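Local coordinates for protein alkylhalidase CmlS (Streptomyces venezuelae, PDB 3I3L) that acts as a flavin-dependent halogenase in chloramphenicol biosynthesis and carries its FAD cofactor covalently bound, at residues Val162-Arg167 with Asp178-Ala183; Leu194-Tyr199 with Thr302-Ala307; Phe206-Tyr211 with Ala267-Thr272; Ser210-Lys215 with Gly284-Val289; Thr230-Trp235 with Thr384-Glu389. One frame throughout, in Å; residues are numbered along the deposited sequence.

Interaction 1: Val162-Arg167 with Asp178-Ala183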
# COMPACT_ATOMS: atom_id res chain seq x y z
N VAL A 162 -10.35 28.19 -1.87
CA VAL A 162 -9.80 27.75 -0.60
C VAL A 162 -8.95 28.91 -0.10
O VAL A 162 -8.23 29.47 -0.88
CB VAL A 162 -8.88 26.48 -0.79
CG1 VAL A 162 -8.11 26.19 0.45
CG2 VAL A 162 -9.73 25.25 -1.20
N VAL A 163 -9.04 29.24 1.20
CA VAL A 163 -8.12 30.20 1.80
C VAL A 163 -7.27 29.66 2.92
O VAL A 163 -7.77 29.32 3.92
CB VAL A 163 -8.88 31.46 2.28
CG1 VAL A 163 -7.89 32.53 2.78
CG2 VAL A 163 -9.73 32.01 1.13
N LEU A 164 -5.96 29.68 2.77
CA LEU A 164 -5.04 29.18 3.79
C LEU A 164 -4.44 30.29 4.63
O LEU A 164 -4.11 31.35 4.10
CB LEU A 164 -3.89 28.42 3.12
CG LEU A 164 -4.14 26.93 2.78
CD1 LEU A 164 -5.29 26.77 1.93
CD2 LEU A 164 -2.92 26.41 2.10
N THR A 165 -4.29 30.06 5.92
CA THR A 165 -3.45 30.95 6.69
C THR A 165 -2.14 30.28 6.93
O THR A 165 -2.11 29.11 7.32
CB THR A 165 -4.07 31.41 8.00
OG1 THR A 165 -5.31 32.04 7.71
CG2 THR A 165 -3.16 32.42 8.70
N VAL A 166 -1.06 31.03 6.72
CA VAL A 166 0.34 30.56 6.71
C VAL A 166 1.21 31.46 7.62
O VAL A 166 1.02 32.70 7.64
CB VAL A 166 0.81 30.67 5.24
CG1 VAL A 166 2.14 31.25 5.12
CG2 VAL A 166 0.62 29.35 4.50
N ARG A 167 2.15 30.87 8.37
CA ARG A 167 3.07 31.67 9.19
C ARG A 167 4.37 31.90 8.46
O ARG A 167 5.19 30.99 8.38
CB ARG A 167 3.33 31.04 10.56
CG ARG A 167 2.58 31.72 11.70
CD ARG A 167 3.33 31.71 13.07
NE ARG A 167 3.97 30.41 13.40
CZ ARG A 167 3.41 29.42 14.14
NH1 ARG A 167 4.09 28.29 14.34
NH2 ARG A 167 2.18 29.55 14.67
N ASP A 178 -7.53 27.62 -5.98
CA ASP A 178 -8.65 26.89 -6.48
C ASP A 178 -8.84 25.53 -5.74
O ASP A 178 -10.00 25.11 -5.48
CB ASP A 178 -8.47 26.59 -7.95
CG ASP A 178 -8.38 27.87 -8.79
OD1 ASP A 178 -9.26 28.71 -8.59
OD2 ASP A 178 -7.44 27.98 -9.63
N PHE A 179 -7.72 24.85 -5.49
CA PHE A 179 -7.76 23.58 -4.76
C PHE A 179 -6.71 23.55 -3.69
O PHE A 179 -5.73 24.37 -3.72
CB PHE A 179 -7.59 22.37 -5.68
CG PHE A 179 -8.73 22.15 -6.58
CD1 PHE A 179 -9.77 21.31 -6.22
CD2 PHE A 179 -8.76 22.73 -7.84
CE1 PHE A 179 -10.85 21.08 -7.08
CE2 PHE A 179 -9.88 22.53 -8.72
CZ PHE A 179 -10.90 21.69 -8.35
N VAL A 180 -6.94 22.68 -2.69
CA VAL A 180 -5.93 22.39 -1.71
C VAL A 180 -5.72 20.89 -1.59
O VAL A 180 -6.68 20.12 -1.64
CB VAL A 180 -6.25 23.01 -0.33
CG1 VAL A 180 -7.59 22.52 0.24
CG2 VAL A 180 -5.08 22.74 0.66
N ILE A 181 -4.46 20.47 -1.46
CA ILE A 181 -4.17 19.08 -1.12
C ILE A 181 -3.59 19.08 0.30
O ILE A 181 -2.54 19.72 0.54
CB ILE A 181 -3.15 18.42 -2.08
CG1 ILE A 181 -3.80 18.10 -3.43
CG2 ILE A 181 -2.54 17.12 -1.42
CD1 ILE A 181 -2.79 17.73 -4.45
N ASP A 182 -4.22 18.35 1.21
CA ASP A 182 -3.55 18.12 2.52
C ASP A 182 -2.62 16.90 2.42
O ASP A 182 -3.08 15.76 2.31
CB ASP A 182 -4.55 17.93 3.64
CG ASP A 182 -3.89 17.87 5.03
OD1 ASP A 182 -2.62 17.86 5.12
OD2 ASP A 182 -4.66 17.78 6.03
N ALA A 183 -1.32 17.15 2.42
CA ALA A 183 -0.34 16.07 2.42
C ALA A 183 0.51 16.29 3.65
O ALA A 183 1.73 16.08 3.63
CB ALA A 183 0.49 16.15 1.15
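With chi1 at 169°, V162 holds CG1 anti to its backbone N and CG2 beside that nitrogen, while V180, at 59°, keeps its own CG1 tucked between backbone N and carbonyl carbon. These settings set both methyls of V162 against one methyl of V180. The contact illustrates how a small antiparallel sheet is laid over a dinucleotide-binding fold of Rossmann type: strand 162-168 is the middle of three antiparallel strands, whereas strand 179-182 belongs to the largely parallel sheet of the FAD-binding fold. The chain runs from one layer to the other through strand 171-177. The two short strand segments are inclined by 51° and their axes stay 7.4 Å apart, so the layers meet through side chains and not through paired backbones.

V162 and V180 cross at about a right angle. V180 CG1 lies 3.7 Å from V162 CG1 and 3.8 Å from V162 CG2, so it is shared between the two branches. V162 CG2 leans further over the start of strand 179-182, 4.1 Å from V180 N. The polar groups of D178 at that end bond elsewhere: its carbonyl accepts from R309, and its carboxylate accepts from the backbone N of K25. Just past strand 179-182, A183 touches the FAD; on strand 162-168, L164 packs on V151, a residue of the FAD site, and on A27. V180 turns its second methyl toward that leucine, CG2 resting 4.2 Å from L164 CD1.

Interaction 2: Leu194-Tyr199 with Thr302-Ala307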
# COMPACT_ATOMS: atom_id res chain seq x y z
N LEU A 194 -12.02 18.84 10.16
CA LEU A 194 -13.34 18.28 9.84
C LEU A 194 -13.80 17.21 10.82
O LEU A 194 -14.96 16.79 10.76
CB LEU A 194 -13.27 17.68 8.43
CG LEU A 194 -13.06 18.73 7.35
CD1 LEU A 194 -12.90 18.09 5.97
CD2 LEU A 194 -14.29 19.70 7.39
N GLY A 195 -12.89 16.67 11.64
CA GLY A 195 -13.25 15.60 12.55
C GLY A 195 -13.74 14.35 11.82
O GLY A 195 -14.65 13.71 12.28
N VAL A 196 -13.15 14.01 10.68
CA VAL A 196 -13.60 12.86 9.95
C VAL A 196 -12.62 11.67 10.08
O VAL A 196 -12.87 10.63 9.49
CB VAL A 196 -13.81 13.22 8.45
CG1 VAL A 196 -14.95 14.21 8.31
CG2 VAL A 196 -12.51 13.78 7.84
N ARG A 197 -11.53 11.83 10.84
CA ARG A 197 -10.63 10.71 11.10
C ARG A 197 -11.26 9.58 11.98
O ARG A 197 -11.87 9.85 13.02
CB ARG A 197 -9.29 11.18 11.70
CG ARG A 197 -8.26 10.00 11.89
CD ARG A 197 -6.85 10.50 12.12
NE ARG A 197 -6.33 11.30 11.02
CZ ARG A 197 -5.20 12.00 11.08
NH1 ARG A 197 -4.47 12.01 12.20
NH2 ARG A 197 -4.73 12.65 9.98
N GLN A 198 -11.15 8.34 11.51
CA GLN A 198 -11.74 7.17 12.20
C GLN A 198 -10.61 6.25 12.61
O GLN A 198 -10.10 5.48 11.80
CB GLN A 198 -12.79 6.45 11.34
CG GLN A 198 -13.70 7.45 10.59
CD GLN A 198 -14.52 6.82 9.42
OE1 GLN A 198 -13.98 6.05 8.59
NE2 GLN A 198 -15.80 7.15 9.35
N TYR A 199 -10.14 6.39 13.86
CA TYR A 199 -9.13 5.52 14.39
C TYR A 199 -9.62 4.08 14.39
O TYR A 199 -10.80 3.82 14.54
CB TYR A 199 -8.68 5.98 15.76
CG TYR A 199 -7.72 7.16 15.66
CD1 TYR A 199 -6.38 6.96 15.36
CD2 TYR A 199 -8.21 8.44 15.73
CE1 TYR A 199 -5.50 8.09 15.23
CE2 TYR A 199 -7.41 9.54 15.60
CZ TYR A 199 -6.08 9.39 15.38
OH TYR A 199 -5.32 10.51 15.25
N THR A 302 -10.58 7.73 7.00
CA THR A 302 -11.36 9.01 7.09
C THR A 302 -12.73 8.68 6.57
O THR A 302 -12.88 7.84 5.71
CB THR A 302 -10.94 10.10 6.07
OG1 THR A 302 -9.56 9.96 5.64
CG2 THR A 302 -11.21 11.39 6.56
N GLU A 303 -13.72 9.41 7.04
CA GLU A 303 -15.03 9.36 6.46
C GLU A 303 -14.97 9.93 5.04
O GLU A 303 -15.71 9.47 4.17
CB GLU A 303 -15.99 10.18 7.32
CG GLU A 303 -17.42 10.05 6.99
CD GLU A 303 -18.37 10.75 8.02
OE1 GLU A 303 -17.90 11.47 8.96
OE2 GLU A 303 -19.61 10.53 7.90
N VAL A 304 -14.09 10.91 4.82
CA VAL A 304 -14.02 11.68 3.56
C VAL A 304 -12.56 11.79 3.07
O VAL A 304 -11.75 12.42 3.70
CB VAL A 304 -14.67 13.12 3.71
CG1 VAL A 304 -14.82 13.86 2.35
CG2 VAL A 304 -16.10 13.02 4.35
N PHE A 305 -12.24 11.17 1.93
CA PHE A 305 -10.86 11.27 1.42
C PHE A 305 -10.73 12.56 0.57
O PHE A 305 -9.64 13.08 0.43
CB PHE A 305 -10.50 10.04 0.58
CG PHE A 305 -10.36 8.78 1.38
CD1 PHE A 305 -9.12 8.40 1.88
CD2 PHE A 305 -11.45 7.99 1.70
CE1 PHE A 305 -9.00 7.20 2.61
CE2 PHE A 305 -11.30 6.83 2.45
CZ PHE A 305 -10.12 6.45 2.89
N SER A 306 -11.82 13.06 0.05
CA SER A 306 -11.79 14.33 -0.69
C SER A 306 -13.27 14.73 -0.95
O SER A 306 -14.16 13.90 -1.02
CB SER A 306 -11.09 14.12 -2.05
OG SER A 306 -11.93 13.34 -2.94
N ALA A 307 -13.49 16.03 -1.12
CA ALA A 307 -14.79 16.58 -1.46
C ALA A 307 -14.53 18.02 -1.93
O ALA A 307 -13.51 18.60 -1.58
CB ALA A 307 -15.71 16.63 -0.22
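V196 is the residue through which this segment first meets T302 and E303, and the chain is turned to deliver it by G195, whose positive phi closes helix 189-194 in a Schellman motif. The carbonyl of V196 then receives the backbone bond of the contact: E303 N lies 2.9 Å from V196 O, with a fairly straight N-H...O angle of 159° and the donor tilted 23° from the carbonyl plane. The same oxygen has a CA-H...O contact with T302, whose CA is 3.3 Å away. The valine side chain crosses that of E303 at about a right angle, CB to CB 3.9 Å, and its CG1 reaches V304 CG2 at 4.3 Å.

R197 comes next and forms an antiparallel non-hydrogen-bonded pair with T302, their CA atoms 4.4 Å apart. Its guanidinium points to other partners, bonding S186 O and making a cation-pi contact with Y300, while T302 OG1 bonds A317 O. Q198 is extended beyond CG and lies across the T302-E303 peptide, with its CG 4.1 Å from E303 N; its backbone pairs with D301.

Strand 197-200 is thus joined to the end of strand 287-302. Because one carbonyl, that of V196, takes both the N-H and the CA-H, the chemistry implies that these two interactions fix how the backbones lie, while side-chain packing provides much of the buried surface.

Interaction 3: Phe206-Tyr211 with Ala267-Thr272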
# COMPACT_ATOMS: atom_id res chain seq x y z
N PHE A 206 2.33 1.13 18.54
CA PHE A 206 3.17 2.14 19.20
C PHE A 206 4.58 1.65 18.88
O PHE A 206 4.86 0.47 19.04
CB PHE A 206 2.78 2.08 20.70
CG PHE A 206 3.71 2.77 21.62
CD1 PHE A 206 4.09 4.06 21.39
CD2 PHE A 206 4.20 2.10 22.76
CE1 PHE A 206 4.98 4.73 22.28
CE2 PHE A 206 5.10 2.70 23.61
CZ PHE A 206 5.48 4.02 23.39
N ALA A 207 5.45 2.52 18.35
CA ALA A 207 6.77 2.08 17.91
C ALA A 207 7.93 2.73 18.64
O ALA A 207 7.84 3.90 19.04
CB ALA A 207 6.97 2.32 16.36
N VAL A 208 9.02 1.96 18.76
CA VAL A 208 10.20 2.33 19.52
C VAL A 208 11.42 1.77 18.79
O VAL A 208 11.50 0.57 18.55
CB VAL A 208 10.14 1.69 20.95
CG1 VAL A 208 11.33 2.10 21.78
CG2 VAL A 208 8.83 2.09 21.65
N TRP A 209 12.32 2.64 18.36
CA TRP A 209 13.33 2.23 17.40
C TRP A 209 14.62 2.97 17.53
O TRP A 209 14.65 4.05 18.11
CB TRP A 209 12.83 2.41 15.95
CG TRP A 209 12.67 3.83 15.45
CD1 TRP A 209 13.56 4.53 14.70
CD2 TRP A 209 11.55 4.70 15.65
NE1 TRP A 209 13.07 5.78 14.42
CE2 TRP A 209 11.82 5.90 14.97
CE3 TRP A 209 10.35 4.57 16.36
CZ2 TRP A 209 10.94 6.98 14.98
CZ3 TRP A 209 9.45 5.65 16.36
CH2 TRP A 209 9.77 6.85 15.70
N SER A 210 15.66 2.41 16.93
CA SER A 210 16.99 2.99 16.95
C SER A 210 17.81 2.41 15.80
O SER A 210 17.26 1.66 14.97
CB SER A 210 17.67 2.71 18.31
OG SER A 210 18.87 3.47 18.51
N TYR A 211 19.12 2.73 15.75
CA TYR A 211 19.99 2.27 14.68
C TYR A 211 21.20 1.52 15.23
O TYR A 211 21.64 1.77 16.34
CB TYR A 211 20.39 3.45 13.78
CG TYR A 211 19.17 4.08 13.10
CD1 TYR A 211 18.81 3.74 11.82
CD2 TYR A 211 18.36 4.98 13.77
CE1 TYR A 211 17.69 4.30 11.23
CE2 TYR A 211 17.26 5.52 13.19
CZ TYR A 211 16.94 5.17 11.90
OH TYR A 211 15.81 5.69 11.29
N ALA A 267 15.56 2.09 28.33
CA ALA A 267 15.43 0.86 29.08
C ALA A 267 14.35 -0.02 28.44
O ALA A 267 14.57 -1.22 28.28
CB ALA A 267 15.08 1.19 30.59
N PHE A 268 13.21 0.56 28.07
CA PHE A 268 12.17 -0.23 27.39
C PHE A 268 12.68 -0.89 26.09
O PHE A 268 12.38 -2.04 25.79
CB PHE A 268 10.90 0.58 27.14
CG PHE A 268 9.78 -0.24 26.52
CD1 PHE A 268 8.93 -1.00 27.33
CD2 PHE A 268 9.62 -0.31 25.13
CE1 PHE A 268 7.91 -1.77 26.77
CE2 PHE A 268 8.66 -1.07 24.57
CZ PHE A 268 7.77 -1.81 25.37
N TYR A 269 13.49 -0.15 25.35
CA TYR A 269 13.95 -0.59 24.06
C TYR A 269 14.86 -1.80 24.14
O TYR A 269 14.63 -2.83 23.47
CB TYR A 269 14.61 0.59 23.31
CG TYR A 269 15.14 0.24 21.96
CD1 TYR A 269 14.28 -0.02 20.87
CD2 TYR A 269 16.51 0.15 21.75
CE1 TYR A 269 14.81 -0.37 19.58
CE2 TYR A 269 17.05 -0.17 20.49
CZ TYR A 269 16.18 -0.43 19.41
OH TYR A 269 16.73 -0.76 18.18
N SER A 270 15.89 -1.69 24.97
CA SER A 270 16.85 -2.80 25.15
C SER A 270 16.23 -4.04 25.79
O SER A 270 16.48 -5.15 25.32
CB SER A 270 18.04 -2.35 26.01
OG SER A 270 18.54 -1.13 25.48
N SER A 271 15.43 -3.87 26.86
CA SER A 271 14.86 -5.09 27.51
C SER A 271 13.79 -5.75 26.64
O SER A 271 13.64 -6.97 26.62
CB SER A 271 14.29 -4.80 28.91
OG SER A 271 13.33 -3.77 28.91
N THR A 272 13.07 -4.96 25.87
CA THR A 272 12.12 -5.53 24.95
C THR A 272 12.84 -6.22 23.79
O THR A 272 12.54 -7.38 23.46
CB THR A 272 11.10 -4.50 24.46
OG1 THR A 272 10.51 -3.86 25.59
CG2 THR A 272 9.97 -5.17 23.68
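The ring of Y269 presents its edge to V208, whose carbonyl O lies near the ring plane, 3.6 Å from Y269 CE1, while W209 CA and S210 CB approach the ring obliquely. A second ring, that of F268, carries T272 OG1 over the centre of one face, 3.3 Å above the plane, and meets V208 CG2 obliquely. That same methyl sits over one face of F206, toward its rim. The general arrangement is a helix laid across a beta sheet: segment 267-272 of helix 265-273 crosses segment 206-211 of strand 203-213 at -84°, their axes 8.8 Å apart.

The strand shows clearly how one sheet serves two environments. V208 and S210 face the helix, whereas W209 points the other way, its side chain about 5 Å from the FAD and about 6 Å from that of D297, the residue covalently bonded to the flavin; A207 touches the cofactor too. The W209 indole NE1 bonds Y60 OH.

On the helix side, Y269 reaches out with CG anti to its backbone N (chi1 179°), which carries the ring down onto the strand. The side chains of V208 and Y269 slide past each other in opposite directions, V208 CG1 coming within 3.7 Å of Y269 CD1. The buried phenol has its polar partner in the next strand, V248 O, and S210 OG likewise bonds away from the tyrosine, to E291 O. This leaves the serine methylene for the ring, S210 CB lying 3.6 Å from Y269 CZ.

Interaction 4: Ser210-Lys215 with Gly284-Val289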
# COMPACT_ATOMS: atom_id res chain seq x y z
N SER A 210 15.66 2.41 16.93
CA SER A 210 16.99 2.99 16.95
C SER A 210 17.81 2.41 15.80
O SER A 210 17.26 1.66 14.97
CB SER A 210 17.67 2.71 18.31
OG SER A 210 18.87 3.47 18.51
N TYR A 211 19.12 2.73 15.75
CA TYR A 211 19.99 2.27 14.68
C TYR A 211 21.20 1.52 15.23
O TYR A 211 21.64 1.77 16.34
CB TYR A 211 20.39 3.45 13.78
CG TYR A 211 19.17 4.08 13.10
CD1 TYR A 211 18.81 3.74 11.82
CD2 TYR A 211 18.36 4.98 13.77
CE1 TYR A 211 17.69 4.30 11.23
CE2 TYR A 211 17.26 5.52 13.19
CZ TYR A 211 16.94 5.17 11.90
OH TYR A 211 15.81 5.69 11.29
N PHE A 212 21.71 0.59 14.44
CA PHE A 212 22.85 -0.22 14.78
C PHE A 212 23.87 -0.22 13.66
O PHE A 212 23.49 -0.18 12.49
CB PHE A 212 22.46 -1.66 15.11
CG PHE A 212 21.69 -1.80 16.41
CD1 PHE A 212 22.36 -2.09 17.60
CD2 PHE A 212 20.29 -1.65 16.44
CE1 PHE A 212 21.64 -2.22 18.84
CE2 PHE A 212 19.58 -1.76 17.66
CZ PHE A 212 20.26 -2.06 18.86
N LYS A 213 25.15 -0.29 14.02
CA LYS A 213 26.24 -0.52 13.08
C LYS A 213 26.40 -2.03 12.94
O LYS A 213 26.74 -2.72 13.90
CB LYS A 213 27.52 0.13 13.58
CG LYS A 213 28.80 -0.20 12.77
CD LYS A 213 29.59 1.08 12.41
CE LYS A 213 30.26 1.71 13.61
NZ LYS A 213 31.59 1.07 13.90
N LEU A 214 26.10 -2.52 11.74
CA LEU A 214 26.03 -3.95 11.49
C LEU A 214 26.02 -4.08 9.99
O LEU A 214 25.37 -3.31 9.30
CB LEU A 214 24.72 -4.53 12.05
CG LEU A 214 24.42 -6.01 11.70
CD1 LEU A 214 25.39 -6.97 12.39
CD2 LEU A 214 22.98 -6.36 12.01
N LYS A 215 26.75 -5.06 9.47
CA LYS A 215 26.80 -5.29 8.04
C LYS A 215 25.81 -6.40 7.69
O LYS A 215 25.72 -7.40 8.42
CB LYS A 215 28.23 -5.68 7.63
CG LYS A 215 28.46 -5.86 6.11
CD LYS A 215 29.33 -4.72 5.52
CE LYS A 215 30.82 -4.87 5.88
NZ LYS A 215 31.67 -3.78 5.29
N GLY A 284 23.67 -9.54 17.31
CA GLY A 284 24.94 -10.09 17.79
C GLY A 284 26.02 -9.07 18.13
O GLY A 284 27.05 -8.95 17.44
N GLY A 285 25.78 -8.34 19.21
CA GLY A 285 26.81 -7.46 19.78
C GLY A 285 27.08 -6.18 19.00
O GLY A 285 27.87 -5.33 19.47
N ALA A 286 26.43 -6.04 17.82
CA ALA A 286 26.48 -4.82 17.02
C ALA A 286 26.31 -3.63 17.93
O ALA A 286 25.71 -3.75 18.99
CB ALA A 286 25.39 -4.84 15.97
N GLU A 287 26.82 -2.48 17.51
CA GLU A 287 26.79 -1.28 18.32
C GLU A 287 25.59 -0.38 18.00
O GLU A 287 25.34 -0.04 16.84
CB GLU A 287 28.09 -0.49 18.12
CG GLU A 287 28.33 0.61 19.18
CD GLU A 287 29.29 1.76 18.72
OE1 GLU A 287 30.06 1.55 17.72
OE2 GLU A 287 29.25 2.87 19.34
N GLN A 288 24.84 0.00 19.03
CA GLN A 288 23.74 0.92 18.89
C GLN A 288 24.32 2.29 18.62
O GLN A 288 25.11 2.75 19.42
CB GLN A 288 22.88 0.96 20.16
CG GLN A 288 21.55 1.70 20.01
CD GLN A 288 20.70 1.66 21.28
OE1 GLN A 288 19.84 2.51 21.51
NE2 GLN A 288 20.93 0.66 22.09
N VAL A 289 23.90 2.93 17.53
CA VAL A 289 24.63 4.09 17.02
C VAL A 289 23.80 5.38 16.98
O VAL A 289 24.18 6.38 16.37
CB VAL A 289 25.34 3.69 15.71
CG1 VAL A 289 24.50 4.03 14.44
CG2 VAL A 289 26.75 4.18 15.69
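F212 and Q288 lie against each other, the aliphatic part of the glutamine passing over one face of the ring with CG 4.0 Å above its plane and offset toward the rim. The ring and amide planes are 45° apart, and A286 O sits at the ring's edge. Beside this pair, two backbone bonds join the segments: K213 N to E287 O at 2.8 Å, the donor in the carbonyl plane, and V289 N to Y211 O at 2.8 Å, with the donor 37° out of the Y211 carbonyl plane. Strands 203-213 and 287-302 run antiparallel here, neighbours in the large mixed sheet, and F212 with Q288 forms a non-hydrogen-bonded pair. At the sheet's end A286 CB touches K213 O at 3.3 Å and L214 CB at 4.0 Å. K213 NZ and E287 OE1 stay 4.1 Å apart, beyond a salt bridge.

Q288, extended with CG anti to its backbone N (chi1 -169°), brings OE1 to S210 OG, whose stronger bond is to E291 O, for a weak hydrogen bond of 3.3 Å. Further out, L273 of helix 265-273 and V248 of strand 245-253 pack on F212, and Y211 OH bonds E64 and Y60.

Interaction 5: Thr230-Trp235 with Thr384-Glu389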
# COMPACT_ATOMS: atom_id res chain seq x y z
N THR A 230 8.35 -11.69 14.67
CA THR A 230 7.40 -11.71 15.77
C THR A 230 8.10 -12.12 17.09
O THR A 230 9.01 -12.93 17.09
CB THR A 230 6.22 -12.62 15.50
OG1 THR A 230 6.65 -13.99 15.42
CG2 THR A 230 5.52 -12.21 14.18
N PHE A 231 7.63 -11.54 18.19
CA PHE A 231 7.94 -12.00 19.56
C PHE A 231 6.66 -11.80 20.41
O PHE A 231 5.58 -11.43 19.87
CB PHE A 231 9.14 -11.24 20.13
CG PHE A 231 8.85 -9.76 20.46
CD1 PHE A 231 8.80 -9.33 21.78
CD2 PHE A 231 8.74 -8.80 19.43
CE1 PHE A 231 8.58 -7.98 22.07
CE2 PHE A 231 8.52 -7.43 19.71
CZ PHE A 231 8.41 -7.04 21.03
N GLU A 232 6.77 -11.99 21.73
CA GLU A 232 5.61 -12.00 22.61
C GLU A 232 4.70 -10.81 22.53
O GLU A 232 3.50 -10.97 22.58
CB GLU A 232 6.05 -12.13 24.12
CG GLU A 232 4.80 -11.87 25.09
CD GLU A 232 5.08 -12.14 26.61
OE1 GLU A 232 5.95 -11.46 27.22
OE2 GLU A 232 4.41 -13.04 27.18
N ASP A 233 5.30 -9.61 22.49
CA ASP A 233 4.57 -8.36 22.62
C ASP A 233 4.43 -7.62 21.28
O ASP A 233 4.11 -6.40 21.25
CB ASP A 233 5.26 -7.39 23.63
CG ASP A 233 5.29 -7.91 25.05
OD1 ASP A 233 4.24 -8.40 25.54
OD2 ASP A 233 6.36 -7.78 25.68
N GLY A 234 4.65 -8.31 20.17
CA GLY A 234 4.54 -7.66 18.83
C GLY A 234 5.61 -8.11 17.81
O GLY A 234 5.87 -9.30 17.71
N TRP A 235 6.15 -7.18 17.00
CA TRP A 235 7.12 -7.56 16.01
C TRP A 235 8.26 -6.59 15.93
O TRP A 235 8.10 -5.43 16.34
CB TRP A 235 6.50 -7.90 14.62
CG TRP A 235 5.61 -6.83 14.01
CD1 TRP A 235 4.25 -6.67 14.23
CD2 TRP A 235 6.00 -5.79 13.09
NE1 TRP A 235 3.81 -5.58 13.53
CE2 TRP A 235 4.85 -5.04 12.80
CE3 TRP A 235 7.20 -5.47 12.45
CZ2 TRP A 235 4.86 -3.94 11.91
CZ3 TRP A 235 7.23 -4.36 11.56
CH2 TRP A 235 6.07 -3.61 11.30
N THR A 384 1.03 -19.26 17.33
CA THR A 384 2.25 -19.66 17.99
C THR A 384 2.83 -18.58 18.88
O THR A 384 3.87 -18.81 19.51
CB THR A 384 3.30 -20.16 17.02
OG1 THR A 384 3.58 -19.13 16.07
CG2 THR A 384 2.77 -21.45 16.30
N GLU A 385 2.18 -17.43 18.96
CA GLU A 385 2.65 -16.42 19.92
C GLU A 385 1.71 -16.43 21.14
O GLU A 385 0.57 -16.85 21.03
CB GLU A 385 2.72 -15.01 19.26
CG GLU A 385 3.84 -14.86 18.23
CD GLU A 385 5.25 -14.83 18.83
OE1 GLU A 385 5.42 -14.75 20.08
OE2 GLU A 385 6.24 -14.90 18.05
N PRO A 386 2.19 -15.96 22.31
CA PRO A 386 1.39 -16.05 23.53
C PRO A 386 0.14 -15.17 23.47
O PRO A 386 -0.04 -14.32 22.53
CB PRO A 386 2.35 -15.52 24.63
CG PRO A 386 3.60 -15.01 23.89
CD PRO A 386 3.61 -15.68 22.59
N ASP A 387 -0.74 -15.34 24.44
CA ASP A 387 -1.96 -14.58 24.44
C ASP A 387 -1.74 -13.27 25.18
O ASP A 387 -2.34 -13.04 26.26
CB ASP A 387 -3.13 -15.39 25.02
CG ASP A 387 -4.42 -14.54 25.12
OD1 ASP A 387 -4.59 -13.53 24.36
OD2 ASP A 387 -5.26 -14.85 25.96
N SER A 388 -0.85 -12.42 24.61
CA SER A 388 -0.63 -11.05 25.08
C SER A 388 -1.68 -10.10 24.51
O SER A 388 -2.38 -10.44 23.55
CB SER A 388 0.80 -10.59 24.71
OG SER A 388 0.88 -10.34 23.32
N GLU A 389 -1.83 -8.93 25.11
CA GLU A 389 -2.74 -7.89 24.59
C GLU A 389 -2.44 -7.51 23.11
O GLU A 389 -3.36 -7.31 22.32
CB GLU A 389 -2.73 -6.63 25.46
CG GLU A 389 -3.92 -5.70 25.12
CD GLU A 389 -4.16 -4.60 26.15
OE1 GLU A 389 -5.15 -3.84 25.99
OE2 GLU A 389 -3.39 -4.51 27.15
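E385 runs from CB toward the strand end at T230 and F231, turning at chi2 (-71°) so that its carboxylate lies against the backbone there. CG comes within 4.1 Å of T230 OG1, and CD is 3.6 Å from F231 O. The carboxylate oxygens then part company. OE2 accepts from T230 OG1 at 2.8 Å, on its anti side and 23° out of the carboxylate plane, and also takes a bond from Q100 NE2. OE1 lies over the F231 carbonyl, 3.2 Å from its C; OE1 and F231 O, both acceptors, do not bond.

The segment that E385 meets carries the type I beta turn F231 to G234, which links strands 226-231 and 234-240 as a hairpin and is held by the loop between helices 352-382 and 389-394. Next along the loop, P386 CG packs 3.6 Å from E232 CG, the two side chains crossing at about a right angle. S388, at the N-cap position of helix 389-394, sends OG to E232 O at 2.8 Å, in the carbonyl plane. From that helix W391 reaches back to bond F231 O through NE1.

Two hydroxyl bonds thus hold this region: T230 OG1 gives one to E385 just before the turn, and S388 OG gives the other to E232 O within it. The two donors on OE2 would probably stabilise the charge of E385, though the nearness of F231 O to OE1 may offset part of that effect.

In the fold
The five contacts are spread over a region that includes the FAD. Interactions 1 and 2 lie at the dinucleotide-binding end, centres about 17 Å apart and nearest atoms about 6 Å apart, both reaching the sheet that includes strands 179-182 and 306-307. Interactions 3 and 4 share S210 and Y211 on strand 203-213 and touch directly, Y269 OH being 3.1 Å from F212 CE2. Interaction 5 joins the same cluster through T272 CG2, 3.5 Å from F231 CE1, although its own site is farther from the cofactor. Interactions 1 and 4 have centres about 42 Å apart. A183 of interaction 1 and A207 of interaction 3 both touch the FAD, so the cofactor links the two regions.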